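Local coordinates for tight junction protein ZO-3 (Homo sapiens, PDB 3KFV), which is a MAGUK-family scaffold that links tight junction membrane proteins such as claudins and occludin to the actin cytoskeleton, at residues 235-240 with 246-251; 189-194 with 201-206. All blocks are in the same frame, centred on the assembly; numbering follows the deposited sequence.

Contact 1 (235-240 with 246-251); sequences ALRQWL and RSTRRL
R237 of helix 230-240 meets L251 of helix 248-262, and it also approaches T248 and R246 at the start of that helix and in the loop before it. L236, one residue earlier, takes no part and packs, like L240, on W279 of helix 278-290. R237 itself is buried and its CB points toward 246-251. The chain bends at chi3 (64°), and this bend turns the guanidinium so that the L251 methyl CD1 lies over one of its faces. CD1 is 3.9 Å from R237 NE and is offset toward the rim of the group. The two side chains cross at about a right angle. R237 CD passes 4.4 Å from T248 OG1.

The fold here is the guanylate kinase-like domain. In active guanylate kinases the corresponding loop between these helices belongs to the mobile lid.

R237 NH1 also lies 4.4 Å from R246 NE. D156 gathers both arginines: it forms a salt bridge with R237 NH1 and a weak, long ion pair with R246 NH1. S244 OG is hydrogen-bonded to R237 NH1 as well. A methionine in place of R237 would probably leave D156 without its main positive partner and the S244 loop less firmly tied to the helix. One turn on, L240 touches I157 of helix 155-165, as R237 does.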
loop_
_atom_site.group_PDB
_atom_site.type_symbol
_atom_site.label_atom_id
_atom_site.label_comp_id
_atom_site.label_asym_id
_atom_site.label_seq_id
_atom_site.Cartn_x
_atom_site.Cartn_y
_atom_site.Cartn_z
ATOM N N ALA A 235 -8.880 -3.452 -27.322
ATOM C CA ALA A 235 -9.787 -4.563 -27.557
ATOM C C ALA A 235 -10.517 -4.906 -26.272
ATOM O O ALA A 235 -11.746 -4.870 -26.213
ATOM C CB ALA A 235 -9.023 -5.765 -28.064
ATOM N N LEU A 236 -9.747 -5.234 -25.241
ATOM C CA LEU A 236 -10.292 -5.551 -23.923
ATOM C C LEU A 236 -11.312 -4.514 -23.444
ATOM O O LEU A 236 -12.388 -4.863 -22.962
ATOM C CB LEU A 236 -9.154 -5.666 -22.908
ATOM C CG LEU A 236 -9.507 -6.089 -21.482
ATOM C CD1 LEU A 236 -10.309 -7.379 -21.488
ATOM C CD2 LEU A 236 -8.242 -6.256 -20.670
ATOM N N ARG A 237 -10.967 -3.239 -23.572
ATOM C CA ARG A 237 -11.846 -2.180 -23.091
ATOM C C ARG A 237 -13.124 -2.097 -23.915
ATOM O O ARG A 237 -14.209 -1.939 -23.361
ATOM C CB ARG A 237 -11.120 -0.830 -23.042
ATOM C CG ARG A 237 -10.148 -0.710 -21.871
ATOM C CD ARG A 237 -9.730 0.734 -21.585
ATOM N NE ARG A 237 -10.852 1.571 -21.168
ATOM C CZ ARG A 237 -11.341 1.618 -19.931
ATOM N NH1 ARG A 237 -12.369 2.409 -19.654
ATOM N NH2 ARG A 237 -10.811 0.873 -18.970
ATOM N N GLN A 238 -12.997 -2.222 -25.232
ATOM C CA GLN A 238 -14.150 -2.138 -26.121
ATOM C C GLN A 238 -15.148 -3.241 -25.802
ATOM O O GLN A 238 -16.356 -3.065 -25.951
ATOM C CB GLN A 238 -13.712 -2.245 -27.583
ATOM C CG GLN A 238 -14.768 -1.771 -28.580
ATOM C CD GLN A 238 -14.897 -0.252 -28.609
ATOM O OE1 GLN A 238 -13.894 0.468 -28.692
ATOM N NE2 GLN A 238 -16.135 0.241 -28.540
ATOM N N TRP A 239 -14.626 -4.378 -25.352
ATOM C CA TRP A 239 -15.433 -5.557 -25.055
ATOM C C TRP A 239 -16.083 -5.482 -23.672
ATOM O O TRP A 239 -17.243 -5.858 -23.511
ATOM C CB TRP A 239 -14.568 -6.815 -25.224
ATOM C CG TRP A 239 -15.023 -8.071 -24.527
ATOM C CD1 TRP A 239 -14.388 -8.704 -23.495
ATOM C CD2 TRP A 239 -16.176 -8.870 -24.838
ATOM N NE1 TRP A 239 -15.081 -9.837 -23.135
ATOM C CE2 TRP A 239 -16.183 -9.961 -23.941
ATOM C CE3 TRP A 239 -17.209 -8.763 -25.776
ATOM C CZ2 TRP A 239 -17.179 -10.935 -23.955
ATOM C CZ3 TRP A 239 -18.202 -9.740 -25.790
ATOM C CH2 TRP A 239 -18.177 -10.810 -24.887
ATOM N N LEU A 240 -15.349 -4.967 -22.686
ATOM C CA LEU A 240 -15.840 -4.908 -21.305
ATOM C C LEU A 240 -16.383 -3.538 -20.892
ATOM O O LEU A 240 -17.164 -3.436 -19.947
ATOM C CB LEU A 240 -14.762 -5.377 -20.321
ATOM C CG LEU A 240 -14.398 -6.868 -20.402
ATOM C CD1 LEU A 240 -13.320 -7.218 -19.390
ATOM C CD2 LEU A 240 -15.623 -7.771 -20.219
ATOM N N ARG A 246 -12.664 6.814 -22.940
ATOM C CA ARG A 246 -11.384 7.118 -22.297
ATOM C C ARG A 246 -10.190 6.618 -23.111
ATOM O O ARG A 246 -10.245 5.554 -23.732
ATOM C CB ARG A 246 -11.348 6.569 -20.867
ATOM C CG ARG A 246 -12.097 7.442 -19.869
ATOM C CD ARG A 246 -12.464 6.686 -18.603
ATOM N NE ARG A 246 -11.291 6.244 -17.852
ATOM C CZ ARG A 246 -11.301 5.958 -16.551
ATOM N NH1 ARG A 246 -12.425 6.074 -15.849
ATOM N NH2 ARG A 246 -10.185 5.563 -15.947
ATOM N N SER A 247 -9.115 7.400 -23.108
ATOM C CA SER A 247 -7.959 7.105 -23.944
ATOM C C SER A 247 -7.328 5.759 -23.613
ATOM O O SER A 247 -6.796 5.554 -22.519
ATOM C CB SER A 247 -6.910 8.221 -23.846
ATOM N N THR A 248 -7.401 4.837 -24.566
ATOM C CA THR A 248 -6.627 3.610 -24.487
ATOM C C THR A 248 -5.160 4.006 -24.468
ATOM O O THR A 248 -4.288 3.236 -24.066
ATOM C CB THR A 248 -6.907 2.707 -25.698
ATOM O OG1 THR A 248 -8.157 2.027 -25.508
ATOM C CG2 THR A 248 -5.793 1.682 -25.884
ATOM N N ARG A 249 -4.905 5.238 -24.891
ATOM C CA ARG A 249 -3.555 5.756 -25.025
ATOM C C ARG A 249 -3.064 6.324 -23.694
ATOM O O ARG A 249 -2.011 5.928 -23.197
ATOM C CB ARG A 249 -3.533 6.820 -26.122
ATOM C CG ARG A 249 -2.235 6.917 -26.902
ATOM C CD ARG A 249 -2.518 7.239 -28.369
ATOM N NE ARG A 249 -3.781 7.956 -28.552
ATOM C CZ ARG A 249 -3.897 9.281 -28.630
ATOM N NH1 ARG A 249 -2.821 10.054 -28.539
ATOM N NH2 ARG A 249 -5.094 9.835 -28.798
ATOM N N ARG A 250 -3.833 7.243 -23.116
ATOM C CA ARG A 250 -3.482 7.820 -21.817
ATOM C C ARG A 250 -3.393 6.741 -20.733
ATOM O O ARG A 250 -2.576 6.835 -19.811
ATOM C CB ARG A 250 -4.496 8.893 -21.408
ATOM N N LEU A 251 -4.235 5.717 -20.853
ATOM C CA LEU A 251 -4.282 4.647 -19.865
ATOM C C LEU A 251 -3.095 3.695 -19.968
ATOM O O LEU A 251 -2.564 3.247 -18.950
ATOM C CB LEU A 251 -5.596 3.867 -19.969
ATOM C CG LEU A 251 -6.832 4.538 -19.370
ATOM C CD1 LEU A 251 -8.041 3.632 -19.514
ATOM C CD2 LEU A 251 -6.604 4.897 -17.906
#

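Contact 2 (189-194 with 201-206)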
loop_
_atom_site.group_PDB
_atom_site.type_symbol
_atom_site.label_atom_id
_atom_site.label_comp_id
_atom_site.label_asym_id
_atom_site.label_seq_id
_atom_site.Cartn_x
_atom_site.Cartn_y
_atom_site.Cartn_z
ATOM N N ASP A 189 -12.068 9.053 6.115
ATOM C CA ASP A 189 -13.368 8.730 6.697
ATOM C C ASP A 189 -14.237 7.973 5.714
ATOM O O ASP A 189 -15.046 7.128 6.109
ATOM C CB ASP A 189 -14.116 9.978 7.161
ATOM C CG ASP A 189 -15.240 9.648 8.142
ATOM O OD1 ASP A 189 -14.968 8.902 9.119
ATOM O OD2 ASP A 189 -16.388 10.122 7.936
ATOM N N THR A 190 -14.085 8.286 4.433
ATOM C CA THR A 190 -14.866 7.602 3.416
ATOM C C THR A 190 -14.579 6.114 3.494
ATOM O O THR A 190 -15.505 5.295 3.510
ATOM C CB THR A 190 -14.557 8.112 2.009
ATOM O OG1 THR A 190 -15.045 9.449 1.878
ATOM C CG2 THR A 190 -15.246 7.247 0.977
ATOM N N VAL A 191 -13.292 5.778 3.563
ATOM C CA VAL A 191 -12.848 4.390 3.626
ATOM C C VAL A 191 -13.289 3.744 4.934
ATOM O O VAL A 191 -13.814 2.631 4.938
ATOM C CB VAL A 191 -11.319 4.282 3.483
ATOM C CG1 VAL A 191 -10.888 2.824 3.442
ATOM C CG2 VAL A 191 -10.856 5.011 2.231
ATOM N N ARG A 192 -13.087 4.454 6.041
ATOM C CA ARG A 192 -13.509 3.969 7.353
ATOM C C ARG A 192 -15.001 3.607 7.395
ATOM O O ARG A 192 -15.384 2.566 7.922
ATOM C CB ARG A 192 -13.213 5.012 8.429
ATOM C CG ARG A 192 -13.105 4.438 9.831
ATOM C CD ARG A 192 -13.312 5.501 10.891
ATOM N NE ARG A 192 -12.974 6.837 10.412
ATOM C CZ ARG A 192 -11.773 7.403 10.522
ATOM N NH1 ARG A 192 -10.770 6.750 11.096
ATOM N NH2 ARG A 192 -11.579 8.630 10.057
ATOM N N VAL A 193 -15.842 4.480 6.855
ATOM C CA VAL A 193 -17.280 4.241 6.875
ATOM C C VAL A 193 -17.633 2.940 6.148
ATOM O O VAL A 193 -18.492 2.182 6.613
ATOM C CB VAL A 193 -18.074 5.449 6.306
ATOM C CG1 VAL A 193 -19.385 5.005 5.692
ATOM C CG2 VAL A 193 -18.320 6.472 7.395
ATOM N N ILE A 194 -16.953 2.672 5.031
ATOM C CA ILE A 194 -17.207 1.470 4.233
ATOM C C ILE A 194 -16.706 0.199 4.921
ATOM O O ILE A 194 -17.357 -0.844 4.863
ATOM C CB ILE A 194 -16.553 1.564 2.843
ATOM C CG1 ILE A 194 -17.341 2.519 1.945
ATOM C CG2 ILE A 194 -16.458 0.191 2.204
ATOM C CD1 ILE A 194 -16.562 2.995 0.731
ATOM N N ALA A 201 -13.493 -1.541 0.790
ATOM C CA ALA A 201 -13.589 -0.278 0.077
ATOM C C ALA A 201 -12.688 -0.344 -1.147
ATOM O O ALA A 201 -11.483 -0.576 -1.029
ATOM C CB ALA A 201 -13.187 0.873 0.977
ATOM N N LEU A 202 -13.276 -0.164 -2.325
ATOM C CA LEU A 202 -12.523 -0.211 -3.571
ATOM C C LEU A 202 -12.017 1.181 -3.906
ATOM O O LEU A 202 -12.795 2.137 -3.932
ATOM C CB LEU A 202 -13.399 -0.748 -4.704
ATOM C CG LEU A 202 -13.829 -2.214 -4.602
ATOM C CD1 LEU A 202 -15.036 -2.492 -5.473
ATOM C CD2 LEU A 202 -12.680 -3.132 -4.971
ATOM N N LEU A 203 -10.715 1.291 -4.162
ATOM C CA LEU A 203 -10.068 2.586 -4.380
ATOM C C LEU A 203 -9.349 2.694 -5.722
ATOM O O LEU A 203 -8.623 1.784 -6.134
ATOM C CB LEU A 203 -9.055 2.863 -3.277
ATOM C CG LEU A 203 -9.570 3.033 -1.856
ATOM C CD1 LEU A 203 -8.449 2.780 -0.876
ATOM C CD2 LEU A 203 -10.125 4.431 -1.694
ATOM N N ASP A 204 -9.555 3.822 -6.392
ATOM C CA ASP A 204 -8.802 4.162 -7.585
ATOM C C ASP A 204 -8.018 5.407 -7.243
ATOM O O ASP A 204 -8.554 6.516 -7.315
ATOM C CB ASP A 204 -9.734 4.465 -8.754
ATOM C CG ASP A 204 -8.982 4.618 -10.061
ATOM O OD1 ASP A 204 -7.798 4.204 -10.107
ATOM O OD2 ASP A 204 -9.567 5.143 -11.037
ATOM N N VAL A 205 -6.756 5.228 -6.859
ATOM C CA VAL A 205 -5.989 6.323 -6.284
ATOM C C VAL A 205 -4.533 6.343 -6.725
ATOM O O VAL A 205 -4.066 5.455 -7.432
ATOM C CB VAL A 205 -6.048 6.297 -4.741
ATOM C CG1 VAL A 205 -7.411 6.774 -4.251
ATOM C CG2 VAL A 205 -5.722 4.902 -4.209
ATOM N N THR A 206 -3.826 7.376 -6.290
ATOM C CA THR A 206 -2.436 7.576 -6.653
ATOM C C THR A 206 -1.520 6.804 -5.712
ATOM O O THR A 206 -1.942 6.368 -4.638
ATOM C CB THR A 206 -2.067 9.062 -6.546
ATOM O OG1 THR A 206 -2.278 9.503 -5.196
ATOM C CG2 THR A 206 -2.922 9.897 -7.491
#
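A201 meets V191 and I194 of helix 188-196, and L203 meets V191, in a buried contact made by apolar side chains. V191 and I194 lie one turn apart and both touch the strand. The methyl group of A201 points at the helix. I194 lays its CG2 branch against it, with CG2 3.6 Å from A201 CB. The I194 rotamer, with CG2 anti to the backbone N, is what brings this branch onto the A201 methyl. V191 comes in beside it, its CG1 3.9 Å from A201 CB. The other V191 methyl, CG2, meets L203 CD2 at 4.0 Å. The side chains of V191 and L203 cross at about a right angle.

Backbone contacts set the strand in the parallel sheet. A201 and L203 bond to strand 148-151, and L202 bonds to E171 and A173 on the other flank. The helix joins the neighbouring strands 170-172 and 200-203, so the contact closes a beta-alpha-beta crossover. The strand order 2-3-1-4-5 of this sheet is that of nucleoside monophosphate kinases. The axes of 189-194 and 201-203 come within 8.7 Å, their N-to-C directions 145° apart, so nearer antiparallel. L202 CB points away from helix 188-196, and the side chain touches M159 and L162 of helix 155-165.

Polar contacts stay at the margins. R192 NE binds D189 OD1 at 3.1 Å on the exposed side of the helix, in the guanidinium plane and through the anti lone pair of the oxygen. T206 OG1 caps helix 207-215.

Across these two segments the contact is apolar, so it rests on shape and burial, not on directional bonds.

From the N terminus the chain passes the SH3 part and enters the guanylate kinase-like domain. Contact 2 comes first and closes the short turn between helix 188-196 and strand 200-203. The chain then runs through helix 207-215 and strand 221-227 before contact 1 closes the loop between helices 230-240 and 248-262. The two are in series and neither nest nor cross. Their centres lie 24 Å apart, with about 5 Å between nearest atoms. Helix 155-165 is common ground, touched from both contacts. Contact 2 ties a helix to the sheet; contact 1 ties two helices, its centre about 26 Å from the centre of the chain.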